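Local coordinates for putative N-acetyl-gamma-glutamyl-phosphate reductase (Arabidopsis thaliana, PDB 1XYG), which probably catalyses the NADPH-dependent reduction of N-acetyl-L-glutamyl 5-phosphate to the semialdehyde, the third step of arginine biosynthesis from glutamate in the chloroplast, at residues V134-Q137 with K138-V141. Sequence-based numbering, arbitrary orientation.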
ATOM      1  N   VAL A 134     -39.179 -19.024  -5.448  1.00 49.07           N
ATOM      2  CA  VAL A 134     -40.075 -18.052  -6.066  1.00 48.83           C
ATOM      3  C   VAL A 134     -41.137 -17.453  -5.145  1.00 49.90           C
ATOM      4  O   VAL A 134     -41.332 -16.238  -5.140  1.00 50.43           O
ATOM      5  CB  VAL A 134     -40.778 -18.663  -7.300  1.00 49.01           C
ATOM      6  CG1 VAL A 134     -41.786 -17.675  -7.872  1.00 47.65           C
ATOM      7  CG2 VAL A 134     -39.752 -19.025  -8.360  1.00 48.10           C
ATOM      8  N   GLU A 135     -41.833 -18.301  -4.388  1.00 50.52           N
ATOM      9  CA  GLU A 135     -42.883 -17.836  -3.480  1.00 50.01           C
ATOM     10  C   GLU A 135     -42.342 -16.975  -2.347  1.00 47.90           C
ATOM     11  O   GLU A 135     -42.841 -15.878  -2.093  1.00 46.98           O
ATOM     12  CB  GLU A 135     -43.650 -19.012  -2.855  1.00 53.30           C
ATOM     13  CG  GLU A 135     -44.785 -19.631  -3.667  1.00 57.55           C
ATOM     14  CD  GLU A 135     -45.390 -18.696  -4.687  1.00 60.50           C
ATOM     15  OE1 GLU A 135     -45.769 -17.572  -4.319  1.00 62.22           O
ATOM     16  OE2 GLU A 135     -45.494 -19.098  -5.862  1.00 62.91           O
ATOM     17  N   LEU A 136     -41.342 -17.494  -1.647  1.00 45.53           N
ATOM     18  CA  LEU A 136     -40.735 -16.778  -0.531  1.00 44.36           C
ATOM     19  C   LEU A 136     -40.282 -15.394  -0.975  1.00 43.48           C
ATOM     20  O   LEU A 136     -40.370 -14.425  -0.220  1.00 41.79           O
ATOM     21  CB  LEU A 136     -39.535 -17.564   0.009  1.00 43.07           C
ATOM     22  CG  LEU A 136     -38.866 -17.000   1.270  1.00 43.81           C
ATOM     23  CD1 LEU A 136     -39.914 -16.839   2.349  1.00 43.83           C
ATOM     24  CD2 LEU A 136     -37.762 -17.931   1.746  1.00 43.46           C
ATOM     25  N   GLN A 137     -39.819 -15.308  -2.218  1.00 43.90           N
ATOM     26  CA  GLN A 137     -39.331 -14.053  -2.772  1.00 43.71           C
ATOM     27  C   GLN A 137     -40.285 -12.875  -2.642  1.00 46.09           C
ATOM     28  O   GLN A 137     -39.847 -11.742  -2.445  1.00 46.39           O
ATOM     29  CB  GLN A 137     -38.978 -14.213  -4.248  1.00 41.35           C
ATOM     30  CG  GLN A 137     -38.502 -12.903  -4.857  1.00 36.72           C
ATOM     31  CD  GLN A 137     -37.188 -12.454  -4.259  1.00 34.69           C
ATOM     32  OE1 GLN A 137     -36.186 -13.156  -4.367  1.00 31.87           O
ATOM     33  NE2 GLN A 137     -37.185 -11.292  -3.623  1.00 30.91           N
ATOM     34  N   LYS A 138     -41.584 -13.128  -2.745  1.00 48.37           N
ATOM     35  CA  LYS A 138     -42.531 -12.028  -2.658  1.00 49.62           C
ATOM     36  C   LYS A 138     -42.758 -11.424  -1.286  1.00 48.98           C
ATOM     37  O   LYS A 138     -43.423 -10.394  -1.168  1.00 47.25           O
ATOM     38  CB  LYS A 138     -43.882 -12.385  -3.280  1.00 53.12           C
ATOM     39  CG  LYS A 138     -44.289 -13.824  -3.383  1.00 57.53           C
ATOM     40  CD  LYS A 138     -45.348 -13.857  -4.482  1.00 61.39           C
ATOM     41  CE  LYS A 138     -46.209 -15.092  -4.514  1.00 65.29           C
ATOM     42  NZ  LYS A 138     -46.910 -15.147  -5.827  1.00 67.80           N
ATOM     43  N   GLU A 139     -42.207 -12.037  -0.248  1.00 48.72           N
ATOM     44  CA  GLU A 139     -42.375 -11.474   1.083  1.00 48.53           C
ATOM     45  C   GLU A 139     -41.069 -10.826   1.550  1.00 46.64           C
ATOM     46  O   GLU A 139     -40.979 -10.308   2.663  1.00 45.27           O
ATOM     47  CB  GLU A 139     -42.827 -12.548   2.070  1.00 51.29           C
ATOM     48  CG  GLU A 139     -41.781 -13.552   2.463  1.00 57.24           C
ATOM     49  CD  GLU A 139     -42.264 -14.428   3.597  1.00 59.20           C
ATOM     50  OE1 GLU A 139     -43.110 -15.321   3.350  1.00 58.79           O
ATOM     51  OE2 GLU A 139     -41.808 -14.206   4.740  1.00 60.17           O
ATOM     52  N   VAL A 140     -40.068 -10.840   0.675  1.00 43.37           N
ATOM     53  CA  VAL A 140     -38.764 -10.261   0.975  1.00 40.31           C
ATOM     54  C   VAL A 140     -38.748  -8.744   0.832  1.00 38.69           C
ATOM     55  O   VAL A 140     -39.318  -8.194  -0.109  1.00 37.42           O
ATOM     56  CB  VAL A 140     -37.672 -10.828   0.039  1.00 40.51           C
ATOM     57  CG1 VAL A 140     -36.328 -10.171   0.351  1.00 39.19           C
ATOM     58  CG2 VAL A 140     -37.586 -12.340   0.194  1.00 39.39           C
ATOM     59  N   VAL A 141     -38.082  -8.077   1.773  1.00 36.63           N
ATOM     60  CA  VAL A 141     -37.949  -6.621   1.754  1.00 34.88           C
ATOM     61  C   VAL A 141     -36.481  -6.231   1.542  1.00 33.52           C
ATOM     62  O   VAL A 141     -35.589  -6.748   2.217  1.00 32.31           O
ATOM     63  CB  VAL A 141     -38.439  -5.985   3.079  1.00 35.83           C
ATOM     64  CG1 VAL A 141     -38.143  -4.480   3.082  1.00 35.07           C
ATOM     65  CG2 VAL A 141     -39.935  -6.233   3.258  1.00 34.84           C
TER
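The backbone N of Glu-139 gives a nearly straight hydrogen bond of 3.0 Å, at 165°, to Leu-136 O. One residue on, Val-140 N bonds more loosely to Gln-137 O at 3.3 Å, closing a type I beta turn from Gln-137 to Val-140. These i to i+3 links carry the short helix 134-137 over into the turn. Glu-139 CG, at 3.2 Å, and Val-140 CG2, at 3.5 Å, also pack against Leu-136 O. A chi1 of 73° sets Glu-139 CG between its own N and carbonyl carbon, and the extended chain beyond it brings the carboxylate to Leu-136. There Leu-136 CD1 lies 3.6 Å from Glu-139 CD, a van der Waals contact of a methyl with the carboxylate group, whose OE2 also makes a long, weak ion pair with Arg-156. Leucine suits this place because its other neighbours include Phe-115 and Leu-157.

Gln-137 is the buried member. With CG anti to the backbone N and the chain bent at chi2 (66°), its NE2 comes to 3.7 Å from Val-140 CB, while the amide bonds through OE1 to His-131 and through NE2 to Phe-115 O. A glutamine can serve both, offering an acceptor and a donor on one uncharged group. Val-140, branched and compact, touches this amide, Phe-115 and, on strand 157-159, Leu-157 and Ala-159. On the exposed surface Glu-135 and Lys-138 run side by side as a salt-bridge pair, although OE1 of Glu-135 is crowded against the lysine chain in the model, so the pairing is less certain. The chemistry thus divides: the Glu-135 and Lys-138 charges sit at the exposed surface, the Gln-137 amide ties the turn to His-131 and Phe-115, and Leu-136 and Val-140 pack on strand 157-159, beside which the chain joins the parallel sheet of the NAD-binding domain at Val-141.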